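Local coordinates for oligopeptide ABC transporter, periplasmic oligopeptide-binding protein, putative (Thermotoga maritima MSB8, PDB 5IPW), which probably binds oligopeptides in the periplasm and delivers them to an ABC transporter for uptake across the inner membrane, at residues S71-I76 against F230-E235; T442-G447 against E471-S476. One frame throughout, in Å; residues are numbered along the deposited sequence.

The two contacts lie in separate parts of the chain. Their centres are about 38 Å apart, and their nearest atoms are about 18 Å apart, so they do not touch. Contact 1 sets the first turn of helix 73-80 against a loop. It relies on side-chain packing beside strand 62-67. Contact 2 joins two neighbouring strands of another sheet and relies on hydrogen bonds, backbone and side-chain. It lies further out, its centre about 27 Å from the centre of the chain against about 20 Å for contact 1. Along the sequence contact 1 closes before contact 2 opens. Neither can be assigned to the peptide site from its geometry.

Contact 1 (S71-I76 against F230-E235); sequences SDRWGI and FLENTE
R73 reaches from the first turn of helix 73-80 to F230 and L231, in the loop after helix 220-227. Its CG is anti to the backbone N (chi1 172°), and CG lies 3.8 Å from F230 CZ. The flat guanidinium has L231 CD2 over the centre of one face, with CD2 3.6 Å from CZ of R73. The closest approach is that of R73 NH1 to L231 CB, 3.4 Å. The F230 ring comes to the guanidinium at its edge, near its plane, and R73 NH1 lies 3.6 Å from F230 CE2. The two planes are nearly perpendicular, 81° apart. L231 CB sits over the centre of one face of the F230 ring, so the two loop side chains are packed on each other as well as on R73. NH1 also forms a salt bridge with D229, just before the loop segment. D229 OD1 accepts from the backbone N of L231 and of E232 too, tying the arginine to the turn of the loop.

I76, one turn further along the helix, completes the close-packed part. Its CG2 comes to the edge of the F230 ring, 4.1 Å from CE1. Its CG1 lies 4.0 Å from L231 CD1, and those two side chains cross at about a right angle. I76 and L231 are buried, and both also touch W67.

The looser side is at NH2 of R73, beside the partly exposed E232. E232 CG is 4.1 Å from this NH2. The carboxylate makes no salt bridge, as OE1 stays 4.3 Å from NH2.

The start of helix 73-80 and the loop before strand 242-244 thus pack together at strand 62-67, an outer strand of a four-stranded mixed sheet in this family 5 solute-binding protein.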
loop_
_atom_site.group_PDB
_atom_site.type_symbol
_atom_site.label_atom_id
_atom_site.label_comp_id
_atom_site.label_asym_id
_atom_site.label_seq_id
_atom_site.Cartn_x
_atom_site.Cartn_y
_atom_site.Cartn_z
ATOM N N SER A 71 20.160 -5.142 3.504
ATOM C CA SER A 71 19.160 -5.684 2.588
ATOM C C SER A 71 17.730 -5.335 2.991
ATOM O O SER A 71 16.863 -5.139 2.148
ATOM C CB SER A 71 19.300 -7.207 2.568
ATOM O OG SER A 71 18.170 -7.816 1.979
ATOM N N ASP A 72 17.495 -5.271 4.295
ATOM C CA ASP A 72 16.169 -5.041 4.863
ATOM C C ASP A 72 15.887 -3.541 5.045
ATOM O O ASP A 72 15.264 -3.132 6.015
ATOM C CB ASP A 72 16.106 -5.768 6.216
ATOM C CG ASP A 72 14.744 -6.338 6.524
ATOM O OD1 ASP A 72 13.782 -6.139 5.744
ATOM O OD2 ASP A 72 14.654 -7.007 7.573
ATOM N N ARG A 73 16.337 -2.741 4.081
ATOM C CA ARG A 73 16.298 -1.277 4.138
ATOM C C ARG A 73 14.895 -0.730 4.420
ATOM O O ARG A 73 14.711 0.088 5.322
ATOM C CB ARG A 73 16.833 -0.720 2.807
ATOM C CG ARG A 73 16.704 0.782 2.595
ATOM C CD ARG A 73 17.281 1.191 1.245
ATOM N NE ARG A 73 18.734 1.051 1.213
ATOM C CZ ARG A 73 19.604 1.971 1.631
ATOM N NH1 ARG A 73 19.196 3.136 2.120
ATOM N NH2 ARG A 73 20.906 1.730 1.557
ATOM N N TRP A 74 13.916 -1.209 3.661
ATOM C CA TRP A 74 12.579 -0.604 3.647
ATOM C C TRP A 74 11.748 -0.862 4.893
ATOM O O TRP A 74 10.750 -0.185 5.120
ATOM C CB TRP A 74 11.814 -1.039 2.407
ATOM C CG TRP A 74 12.542 -0.647 1.189
ATOM C CD1 TRP A 74 13.199 -1.471 0.334
ATOM C CD2 TRP A 74 12.756 0.686 0.712
ATOM N NE1 TRP A 74 13.788 -0.741 -0.667
ATOM C CE2 TRP A 74 13.533 0.587 -0.459
ATOM C CE3 TRP A 74 12.350 1.953 1.150
ATOM C CZ2 TRP A 74 13.913 1.705 -1.201
ATOM C CZ3 TRP A 74 12.731 3.065 0.414
ATOM C CH2 TRP A 74 13.505 2.933 -0.750
ATOM N N GLY A 75 12.155 -1.834 5.694
ATOM C CA GLY A 75 11.551 -2.039 6.994
ATOM C C GLY A 75 11.856 -0.893 7.933
ATOM O O GLY A 75 11.009 -0.493 8.726
ATOM N N ILE A 76 13.075 -0.374 7.847
ATOM C CA ILE A 76 13.469 0.779 8.640
ATOM C C ILE A 76 12.757 2.002 8.082
ATOM O O ILE A 76 12.155 2.753 8.826
ATOM C CB ILE A 76 14.985 1.035 8.590
ATOM C CG1 ILE A 76 15.781 -0.197 9.048
ATOM C CG2 ILE A 76 15.354 2.249 9.432
ATOM C CD1 ILE A 76 15.526 -0.639 10.471
ATOM N N PHE A 230 19.680 7.468 3.850
ATOM C CA PHE A 230 19.082 7.569 5.187
ATOM C C PHE A 230 19.477 6.433 6.131
ATOM O O PHE A 230 19.410 6.581 7.344
ATOM C CB PHE A 230 17.557 7.617 5.094
ATOM C CG PHE A 230 16.925 6.271 4.946
ATOM C CD1 PHE A 230 16.565 5.533 6.072
ATOM C CD2 PHE A 230 16.703 5.724 3.690
ATOM C CE1 PHE A 230 15.979 4.284 5.945
ATOM C CE2 PHE A 230 16.123 4.471 3.557
ATOM C CZ PHE A 230 15.761 3.750 4.685
ATOM N N LEU A 231 19.847 5.294 5.558
ATOM C CA LEU A 231 20.178 4.093 6.310
ATOM C C LEU A 231 21.644 4.091 6.707
ATOM O O LEU A 231 21.980 3.817 7.852
ATOM C CB LEU A 231 19.871 2.870 5.441
ATOM C CG LEU A 231 19.985 1.457 6.022
ATOM C CD1 LEU A 231 18.892 1.200 7.050
ATOM C CD2 LEU A 231 19.885 0.432 4.905
ATOM N N GLU A 232 22.510 4.417 5.751
ATOM C CA GLU A 232 23.966 4.297 5.912
ATOM C C GLU A 232 24.598 5.534 6.547
ATOM O O GLU A 232 25.517 5.413 7.360
ATOM C CB GLU A 232 24.641 4.053 4.551
ATOM C CG GLU A 232 24.152 2.835 3.770
ATOM C CD GLU A 232 24.785 1.524 4.213
ATOM O OE1 GLU A 232 24.376 0.467 3.674
ATOM O OE2 GLU A 232 25.687 1.545 5.084
ATOM N N ASN A 233 24.121 6.721 6.166
ATOM C CA ASN A 233 24.789 7.964 6.556
ATOM C C ASN A 233 24.284 8.579 7.866
ATOM O O ASN A 233 23.331 9.352 7.897
ATOM C CB ASN A 233 24.724 8.988 5.434
ATOM C CG ASN A 233 25.542 10.225 5.738
ATOM O OD1 ASN A 233 26.335 10.233 6.678
ATOM N ND2 ASN A 233 25.340 11.284 4.958
ATOM N N THR A 234 24.978 8.228 8.937
ATOM C CA THR A 234 24.797 8.793 10.276
ATOM C C THR A 234 24.852 10.335 10.330
ATOM O O THR A 234 24.365 10.953 11.286
ATOM C CB THR A 234 25.849 8.142 11.217
ATOM O OG1 THR A 234 25.267 6.979 11.817
ATOM C CG2 THR A 234 26.362 9.080 12.310
ATOM N N GLU A 235 25.449 10.955 9.318
ATOM C CA GLU A 235 25.609 12.403 9.312
ATOM C C GLU A 235 24.486 13.132 8.595
ATOM O O GLU A 235 24.422 14.350 8.648
ATOM C CB GLU A 235 26.958 12.779 8.694
ATOM C CG GLU A 235 28.144 12.403 9.562
ATOM C CD GLU A 235 28.253 13.257 10.808
ATOM O OE1 GLU A 235 28.062 14.484 10.709
ATOM O OE2 GLU A 235 28.550 12.707 11.887
#

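Contact 2 (T442-G447 against E471-S476); sequences TITVTG and ENLERS
T444 pairs with E471 and V445 with N472 as neighbours on parallel strands. Backbone bonds come first. E471 N donates to I443 O at 3.0 Å. V445 N donates to E471 O, and L473 N to V445 O, both nearly straight. E471 thus bonds to I443 and V445, on either side of its partner T444. V445 bonds to E471 and L473, on either side of N472. This is the parallel pattern.

Side chains bond to backbone where the strands end. T446 has OG1 anti to its own backbone N (chi1 178°), and this hydroxyl donates to L473 O at 2.9 Å. N472 OD1 accepts from G447 N at 2.8 Å. That N-H comes in the plane of the amide, but the bond is bent, 136° at the hydrogen. G447 is the N-cap of helix 448-462, so this bond ties the helix start to the second strand. The unit is a beta-alpha-beta crossover of strand 440-445, helix 448-462 and strand 467-472. V445 and N472 face that helix and touch V451; V445 CG2 is in van der Waals contact with N472 OD1, 3.7 Å away. T444, on the other face, touches F478 of helix 475-484. E474 caps this second helix, its OE2 accepting from S476 N.

Apolar and charged contacts lie on the T444 face. T442 CG2 meets E471 CG at 3.5 Å, the side chains crossing at about a right angle. T444 CG2 packs on L473 CD1. E471 OE1 lies 3.1 Å from T444 OG1, the two side chains side by side and pointing the same way. OE1 also has a weak, long ion pair with R481 of helix 475-484. An alanine in place of E471 would probably leave T442 CG2 short of packing, and T444 OG1 and R481 without the carboxylate.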
loop_
_atom_site.group_PDB
_atom_site.type_symbol
_atom_site.label_atom_id
_atom_site.label_comp_id
_atom_site.label_asym_id
_atom_site.label_seq_id
_atom_site.Cartn_x
_atom_site.Cartn_y
_atom_site.Cartn_z
ATOM N N THR A 442 -10.672 -25.747 -19.123
ATOM C CA THR A 442 -9.484 -25.921 -18.303
ATOM C C THR A 442 -9.194 -24.653 -17.499
ATOM O O THR A 442 -9.184 -23.550 -18.042
ATOM C CB THR A 442 -8.266 -26.279 -19.176
ATOM O OG1 THR A 442 -8.384 -27.635 -19.619
ATOM C CG2 THR A 442 -6.961 -26.129 -18.398
ATOM N N ILE A 443 -8.966 -24.833 -16.200
ATOM C CA ILE A 443 -8.534 -23.750 -15.333
ATOM C C ILE A 443 -7.020 -23.721 -15.350
ATOM O O ILE A 443 -6.366 -24.711 -15.015
ATOM C CB ILE A 443 -9.019 -23.938 -13.882
ATOM C CG1 ILE A 443 -10.549 -23.935 -13.829
ATOM C CG2 ILE A 443 -8.463 -22.836 -12.985
ATOM C CD1 ILE A 443 -11.118 -24.386 -12.502
ATOM N N THR A 444 -6.474 -22.577 -15.745
ATOM C CA THR A 444 -5.040 -22.385 -15.806
ATOM C C THR A 444 -4.569 -21.666 -14.558
ATOM O O THR A 444 -5.068 -20.584 -14.233
ATOM C CB THR A 444 -4.657 -21.529 -17.019
ATOM O OG1 THR A 444 -5.240 -22.092 -18.197
ATOM C CG2 THR A 444 -3.134 -21.455 -17.173
ATOM N N VAL A 445 -3.599 -22.265 -13.871
ATOM C CA VAL A 445 -2.991 -21.651 -12.696
ATOM C C VAL A 445 -1.478 -21.722 -12.792
ATOM O O VAL A 445 -0.930 -22.393 -13.665
ATOM C CB VAL A 445 -3.436 -22.346 -11.386
ATOM C CG1 VAL A 445 -4.946 -22.493 -11.341
ATOM C CG2 VAL A 445 -2.785 -23.716 -11.231
ATOM N N THR A 446 -0.810 -21.022 -11.883
ATOM C CA THR A 446 0.621 -21.203 -11.666
ATOM C C THR A 446 0.884 -21.198 -10.160
ATOM O O THR A 446 0.506 -20.261 -9.456
ATOM C CB THR A 446 1.463 -20.147 -12.411
ATOM O OG1 THR A 446 2.853 -20.350 -12.131
ATOM C CG2 THR A 446 1.058 -18.732 -12.028
ATOM N N GLY A 447 1.487 -22.277 -9.667
ATOM C CA GLY A 447 1.776 -22.427 -8.242
ATOM C C GLY A 447 0.938 -23.496 -7.566
ATOM O O GLY A 447 -0.295 -23.483 -7.647
ATOM N N GLU A 471 -4.652 -27.148 -14.987
ATOM C CA GLU A 471 -3.280 -27.183 -15.483
ATOM C C GLU A 471 -2.438 -26.179 -14.705
ATOM O O GLU A 471 -2.817 -25.018 -14.538
ATOM C CB GLU A 471 -3.195 -26.966 -17.009
ATOM C CG GLU A 471 -3.584 -25.587 -17.538
ATOM C CD GLU A 471 -3.402 -25.448 -19.053
ATOM O OE1 GLU A 471 -3.564 -24.324 -19.569
ATOM O OE2 GLU A 471 -3.092 -26.450 -19.734
ATOM N N ASN A 472 -1.309 -26.659 -14.204
ATOM C CA ASN A 472 -0.368 -25.840 -13.473
ATOM C C ASN A 472 0.816 -25.546 -14.376
ATOM O O ASN A 472 1.603 -26.437 -14.685
ATOM C CB ASN A 472 0.097 -26.578 -12.218
ATOM C CG ASN A 472 1.064 -25.761 -11.381
ATOM O OD1 ASN A 472 0.854 -24.570 -11.159
ATOM N ND2 ASN A 472 2.131 -26.394 -10.915
ATOM N N LEU A 473 0.936 -24.297 -14.809
ATOM C CA LEU A 473 1.996 -23.916 -15.729
ATOM C C LEU A 473 3.103 -23.183 -15.005
ATOM O O LEU A 473 2.873 -22.501 -14.008
ATOM C CB LEU A 473 1.452 -23.023 -16.847
ATOM C CG LEU A 473 0.169 -23.489 -17.542
ATOM C CD1 LEU A 473 -0.218 -22.506 -18.639
ATOM C CD2 LEU A 473 0.327 -24.896 -18.101
ATOM N N GLU A 474 4.310 -23.330 -15.528
ATOM C CA GLU A 474 5.441 -22.532 -15.091
ATOM C C GLU A 474 5.173 -21.030 -15.359
ATOM O O GLU A 474 4.563 -20.666 -16.362
ATOM C CB GLU A 474 6.708 -23.053 -15.784
ATOM C CG GLU A 474 7.941 -22.175 -15.671
ATOM C CD GLU A 474 8.081 -21.216 -16.833
ATOM O OE1 GLU A 474 7.852 -21.627 -17.993
ATOM O OE2 GLU A 474 8.428 -20.044 -16.581
ATOM N N ARG A 475 5.622 -20.185 -14.432
ATOM C CA ARG A 475 5.348 -18.734 -14.422
ATOM C C ARG A 475 5.332 -18.050 -15.799
ATOM O O ARG A 475 4.354 -17.402 -16.162
ATOM C CB ARG A 475 6.383 -18.024 -13.535
ATOM C CG ARG A 475 5.994 -16.627 -13.067
ATOM C CD ARG A 475 5.046 -16.682 -11.882
ATOM N NE ARG A 475 5.189 -15.525 -11.000
ATOM C CZ ARG A 475 4.583 -15.389 -9.818
ATOM N NH1 ARG A 475 3.772 -16.341 -9.350
ATOM N NH2 ARG A 475 4.787 -14.293 -9.094
ATOM N N SER A 476 6.422 -18.174 -16.549
ATOM C CA SER A 476 6.557 -17.456 -17.816
ATOM C C SER A 476 5.664 -18.016 -18.925
ATOM O O SER A 476 5.245 -17.266 -19.805
ATOM C CB SER A 476 8.017 -17.419 -18.286
ATOM O OG SER A 476 8.365 -18.600 -18.987
#